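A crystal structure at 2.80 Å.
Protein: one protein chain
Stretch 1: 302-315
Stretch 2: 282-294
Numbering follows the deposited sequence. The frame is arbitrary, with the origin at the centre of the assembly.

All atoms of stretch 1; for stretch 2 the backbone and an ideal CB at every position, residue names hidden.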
# COMPACT_ATOMS: atom_id res chain seq x y z
N LEU A 302 1.75 -4.64 5.73
CA LEU A 302 1.10 -5.94 5.85
C LEU A 302 1.92 -6.93 5.05
O LEU A 302 2.26 -6.67 3.89
CB LEU A 302 -0.30 -5.88 5.24
CG LEU A 302 -1.07 -7.18 4.99
CD1 LEU A 302 -1.57 -7.83 6.26
CD2 LEU A 302 -2.24 -6.87 4.16
N HIS A 303 2.23 -8.08 5.65
CA HIS A 303 3.19 -9.01 5.07
C HIS A 303 2.55 -10.35 4.82
O HIS A 303 1.99 -10.94 5.72
CB HIS A 303 4.36 -9.20 6.00
CG HIS A 303 4.88 -7.92 6.57
ND1 HIS A 303 6.05 -7.34 6.13
CD2 HIS A 303 4.39 -7.11 7.54
CE1 HIS A 303 6.26 -6.23 6.81
NE2 HIS A 303 5.26 -6.07 7.67
N LEU A 304 2.64 -10.86 3.60
CA LEU A 304 1.92 -12.07 3.29
C LEU A 304 2.68 -12.95 2.33
O LEU A 304 3.32 -12.47 1.39
CB LEU A 304 0.56 -11.72 2.68
CG LEU A 304 -0.43 -10.91 3.51
CD1 LEU A 304 -1.61 -10.53 2.66
CD2 LEU A 304 -0.87 -11.71 4.73
N GLN A 305 2.61 -14.25 2.60
CA GLN A 305 3.03 -15.29 1.67
C GLN A 305 1.78 -15.64 0.88
O GLN A 305 0.75 -16.00 1.47
CB GLN A 305 3.52 -16.49 2.44
CG GLN A 305 4.60 -16.14 3.40
CD GLN A 305 5.77 -15.56 2.67
OE1 GLN A 305 6.02 -14.36 2.75
NE2 GLN A 305 6.47 -16.39 1.91
N LEU A 306 1.85 -15.49 -0.45
CA LEU A 306 0.67 -15.68 -1.31
C LEU A 306 0.67 -17.01 -2.06
O LEU A 306 1.67 -17.38 -2.70
CB LEU A 306 0.58 -14.53 -2.30
CG LEU A 306 0.33 -13.17 -1.68
CD1 LEU A 306 0.38 -12.15 -2.77
CD2 LEU A 306 -1.01 -13.18 -0.98
N PRO A 307 -0.44 -17.75 -1.98
CA PRO A 307 -0.56 -19.04 -2.68
C PRO A 307 -0.78 -18.86 -4.18
O PRO A 307 -1.92 -18.90 -4.64
CB PRO A 307 -1.78 -19.69 -2.01
CG PRO A 307 -2.57 -18.56 -1.44
CD PRO A 307 -1.57 -17.49 -1.07
N THR A 308 0.29 -18.68 -4.94
CA THR A 308 0.16 -18.32 -6.35
C THR A 308 0.13 -19.50 -7.34
O THR A 308 0.05 -19.29 -8.56
CB THR A 308 1.27 -17.36 -6.77
OG1 THR A 308 2.51 -17.73 -6.13
CG2 THR A 308 0.89 -15.93 -6.42
N LYS A 309 0.19 -20.73 -6.83
CA LYS A 309 0.03 -21.89 -7.69
C LYS A 309 -1.37 -22.48 -7.56
O LYS A 309 -1.66 -23.48 -8.20
CB LYS A 309 1.09 -22.95 -7.40
CG LYS A 309 2.48 -22.60 -7.95
CD LYS A 309 2.48 -22.40 -9.46
CE LYS A 309 3.87 -22.02 -9.98
NZ LYS A 309 3.90 -21.91 -11.48
N TRP A 310 -2.22 -21.86 -6.75
CA TRP A 310 -3.65 -22.19 -6.74
C TRP A 310 -4.32 -21.74 -8.05
O TRP A 310 -3.72 -21.03 -8.88
CB TRP A 310 -4.35 -21.54 -5.53
CG TRP A 310 -3.99 -22.12 -4.17
CD1 TRP A 310 -3.11 -23.13 -3.91
CD2 TRP A 310 -4.51 -21.71 -2.90
NE1 TRP A 310 -3.06 -23.38 -2.56
CE2 TRP A 310 -3.90 -22.51 -1.91
CE3 TRP A 310 -5.42 -20.73 -2.49
CZ2 TRP A 310 -4.18 -22.38 -0.56
CZ3 TRP A 310 -5.70 -20.60 -1.14
CH2 TRP A 310 -5.08 -21.42 -0.20
N THR A 311 -5.58 -22.14 -8.25
CA THR A 311 -6.33 -21.67 -9.42
C THR A 311 -6.64 -20.19 -9.26
O THR A 311 -6.80 -19.71 -8.13
CB THR A 311 -7.67 -22.40 -9.58
OG1 THR A 311 -8.63 -21.87 -8.66
CG2 THR A 311 -7.51 -23.89 -9.34
N ASP A 312 -6.74 -19.47 -10.37
CA ASP A 312 -7.13 -18.05 -10.35
C ASP A 312 -8.34 -17.82 -9.45
O ASP A 312 -8.42 -16.82 -8.73
CB ASP A 312 -7.42 -17.51 -11.75
CG ASP A 312 -6.17 -17.33 -12.58
OD1 ASP A 312 -5.73 -18.31 -13.24
OD2 ASP A 312 -5.61 -16.21 -12.57
N ASN A 313 -9.27 -18.75 -9.48
CA ASN A 313 -10.46 -18.59 -8.67
C ASN A 313 -10.15 -18.81 -7.21
O ASN A 313 -10.66 -18.09 -6.33
CB ASN A 313 -11.56 -19.54 -9.11
CG ASN A 313 -12.91 -19.11 -8.60
OD1 ASN A 313 -13.43 -18.08 -9.04
ND2 ASN A 313 -13.47 -19.87 -7.65
N GLU A 314 -9.33 -19.81 -6.93
CA GLU A 314 -9.02 -20.14 -5.56
C GLU A 314 -8.24 -18.99 -4.92
O GLU A 314 -8.34 -18.74 -3.72
CB GLU A 314 -8.26 -21.46 -5.49
CG GLU A 314 -9.15 -22.68 -5.67
CD GLU A 314 -8.35 -23.96 -5.84
OE1 GLU A 314 -7.16 -23.87 -6.25
OE2 GLU A 314 -8.92 -25.04 -5.56
N GLN A 315 -7.46 -18.29 -5.75
CA GLN A 315 -6.76 -17.10 -5.31
C GLN A 315 -7.71 -15.96 -4.97
O GLN A 315 -7.60 -15.36 -3.90
CB GLN A 315 -5.75 -16.67 -6.35
CG GLN A 315 -4.65 -17.70 -6.54
CD GLN A 315 -3.44 -17.12 -7.24
OE1 GLN A 315 -3.11 -15.94 -7.08
NE2 GLN A 315 -2.77 -17.94 -8.04
N UNK A 282 -6.97 -29.84 0.07
CA UNK A 282 -6.56 -30.68 -1.04
C UNK A 282 -6.30 -29.87 -2.29
O UNK A 282 -6.86 -30.13 -3.34
CB UNK A 282 -7.62 -31.74 -1.32
N UNK A 283 -5.45 -28.85 -2.18
CA UNK A 283 -4.95 -28.13 -3.34
C UNK A 283 -3.48 -28.52 -3.52
O UNK A 283 -2.78 -28.00 -4.39
CB UNK A 283 -5.12 -26.62 -3.18
N UNK A 284 -3.04 -29.46 -2.68
CA UNK A 284 -1.70 -29.99 -2.76
C UNK A 284 -0.71 -29.13 -2.00
O UNK A 284 -1.13 -28.21 -1.27
CB UNK A 284 -1.27 -30.12 -4.22
N UNK A 285 0.58 -29.43 -2.14
CA UNK A 285 1.62 -28.56 -1.61
C UNK A 285 2.00 -27.53 -2.65
O UNK A 285 2.57 -27.83 -3.69
CB UNK A 285 2.85 -29.37 -1.18
N UNK A 286 1.67 -26.29 -2.34
CA UNK A 286 1.79 -25.16 -3.22
C UNK A 286 3.05 -24.38 -2.88
O UNK A 286 3.44 -24.28 -1.72
CB UNK A 286 0.55 -24.27 -3.13
N UNK A 287 3.68 -23.80 -3.88
CA UNK A 287 4.75 -22.89 -3.57
C UNK A 287 4.16 -21.47 -3.41
O UNK A 287 3.10 -21.18 -3.97
CB UNK A 287 5.83 -22.93 -4.66
N UNK A 288 4.81 -20.60 -2.63
CA UNK A 288 4.26 -19.26 -2.37
C UNK A 288 5.07 -18.10 -2.97
O UNK A 288 6.23 -18.28 -3.34
CB UNK A 288 4.15 -19.05 -0.86
N UNK A 289 4.44 -16.93 -3.08
CA UNK A 289 5.12 -15.68 -3.47
C UNK A 289 5.09 -14.70 -2.31
O UNK A 289 4.03 -14.48 -1.71
CB UNK A 289 4.47 -15.06 -4.71
N UNK A 290 6.23 -14.08 -2.03
CA UNK A 290 6.26 -13.08 -0.98
C UNK A 290 5.82 -11.69 -1.42
O UNK A 290 6.36 -11.13 -2.38
CB UNK A 290 7.68 -13.00 -0.40
N UNK A 291 4.84 -11.13 -0.71
CA UNK A 291 4.37 -9.78 -0.99
C UNK A 291 4.34 -8.91 0.26
O UNK A 291 4.19 -9.40 1.39
CB UNK A 291 2.98 -9.83 -1.62
N UNK A 292 4.49 -7.61 0.05
CA UNK A 292 4.30 -6.60 1.09
C UNK A 292 3.34 -5.54 0.55
O UNK A 292 3.42 -5.15 -0.62
CB UNK A 292 5.63 -5.98 1.51
N UNK A 293 2.41 -5.10 1.39
CA UNK A 293 1.42 -4.12 1.01
C UNK A 293 1.34 -3.04 2.05
O UNK A 293 1.79 -3.21 3.18
CB UNK A 293 0.05 -4.77 0.81
N UNK A 294 0.75 -1.91 1.65
CA UNK A 294 0.34 -0.87 2.57
C UNK A 294 -1.10 -0.61 2.26
O UNK A 294 -1.40 0.22 1.42
CB UNK A 294 1.19 0.40 2.45

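Position 282 has phi/psi of 53/53, and nothing of stretch 1 lies within 5.5 Å of its ideal CB. Positive phi favours glycine. It is Gly 282, which closes a helix in a Schellman motif.

At 283 CA-to-CB points toward stretch 1. The ideal CB lies 3.9 Å from Trp 310 NE1 and 4.6 Å from Glu 314 OE1. An indole face beside a carboxylate suits a long cation, lysine or arginine. Arg 283 is found. Arg 283 CD sits 3.6 Å from the centroid of the Trp 310 five-membered ring. Arg 283 CZ is 4.2 Å from the centroid of the Trp 310 six-membered ring, a cation-pi contact over the face. Arg 283 NH1 makes a salt bridge with Glu 314 OE2 at 3.4 Å, a weak hydrogen bond.

Position 284 has phi 85°, again favouring glycine, and is Gly 284. Position 285 points away, so stretch 1 sets little limit; it is Val 285.

Position 286 points toward stretch 1, its ideal CB 3.8 Å from Trp 310 NE1. A small acceptor such as serine, threonine or asparagine would suit. Thr 286 OG1 takes a weak hydrogen bond from Trp 310 NE1 at 3.0 Å, while Thr 286 CG2 packs 3.5 Å from Lys 309 CB.

Position 287 points sideways, near the Lys 309 aliphatic chain, and many residues would do. Thr 287 places CG2 3.4 Å from Lys 309 CG.

Position 288 also points sideways, its ideal CB 4.2 Å from Gln 305 CB. Small or polar residues fit. Thr 288 OG1 comes 3.5 Å from Gln 305 NE2.

Across 289-293 the backbone pairs antiparallel with 302-306. The ideal CB of 289 is 3.6 Å from Thr 308 OG1, inviting a short polar group. Thr 289 OG1 hydrogen-bonds Thr 308 OG1 at 2.7 Å; either could donate.

Position 290 shares a face with Gln 305, whose OE1 is 3.8 Å from the ideal CB. A short donor is apt: serine or threonine. Ser 290 OG donates to Gln 305 OE1 at 2.6 Å.

Position 291 lies on the face of Leu 304 and Leu 306. Its ideal CB is already 3.7 Å from Leu 306 CD1, so a small apolar residue suits. Ala 291 CB keeps that contact.

Position 292 faces the side of His 303. A beta-branched residue would suit the strand. Thr 292 CG2 lies 4.1 Å from His 303 ND1.

Position 293 is back among the leucines, where a large apolar or aromatic residue can spread. Tyr 293 CE1 lies 4.2 Å from Leu 304 CD1, and Leu 306 CD1 sits at the ring edge, 3.2 Å from Tyr 293 OH.

Position 294 points away, unrestricted by stretch 1; it is Leu 294.

Stretch 2 (282-294) GRGVTTTTSATYL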
# COMPACT_ATOMS: atom_id res chain seq x y z
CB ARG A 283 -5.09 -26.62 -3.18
CG ARG A 283 -6.53 -26.14 -3.13
CD ARG A 283 -6.64 -24.62 -3.09
NE ARG A 283 -7.08 -24.14 -1.78
CZ ARG A 283 -8.32 -23.76 -1.49
NH1 ARG A 283 -9.26 -23.77 -2.44
NH2 ARG A 283 -8.61 -23.35 -0.26
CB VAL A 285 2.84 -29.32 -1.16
CG1 VAL A 285 3.94 -28.35 -0.81
CG2 VAL A 285 2.51 -30.18 0.04
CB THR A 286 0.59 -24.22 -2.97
OG1 THR A 286 -0.63 -24.96 -3.11
CG2 THR A 286 0.61 -22.96 -3.89
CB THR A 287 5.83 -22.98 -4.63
OG1 THR A 287 6.92 -22.14 -4.25
CG2 THR A 287 5.29 -22.55 -5.96
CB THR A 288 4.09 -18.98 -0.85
OG1 THR A 288 5.37 -18.98 -0.19
CG2 THR A 288 3.18 -20.02 -0.21
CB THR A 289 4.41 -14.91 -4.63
OG1 THR A 289 4.33 -15.71 -5.82
CG2 THR A 289 5.18 -13.64 -4.94
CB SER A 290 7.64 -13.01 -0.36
OG SER A 290 7.63 -13.67 0.88
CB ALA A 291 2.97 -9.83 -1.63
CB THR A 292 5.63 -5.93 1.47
OG1 THR A 292 6.61 -6.94 1.74
CG2 THR A 292 5.46 -5.11 2.70
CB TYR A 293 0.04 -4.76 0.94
CG TYR A 293 -0.05 -5.91 -0.00
CD1 TYR A 293 0.19 -7.20 0.42
CD2 TYR A 293 -0.38 -5.70 -1.32
CE1 TYR A 293 0.11 -8.27 -0.45
CE2 TYR A 293 -0.48 -6.75 -2.20
CZ TYR A 293 -0.23 -8.03 -1.77
OH TYR A 293 -0.32 -9.05 -2.67
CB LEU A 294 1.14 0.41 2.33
CG LEU A 294 0.73 1.60 3.19
CD1 LEU A 294 0.74 1.18 4.62
CD2 LEU A 294 1.70 2.74 2.99
O HOH W 1 4.73 -19.48 -6.43
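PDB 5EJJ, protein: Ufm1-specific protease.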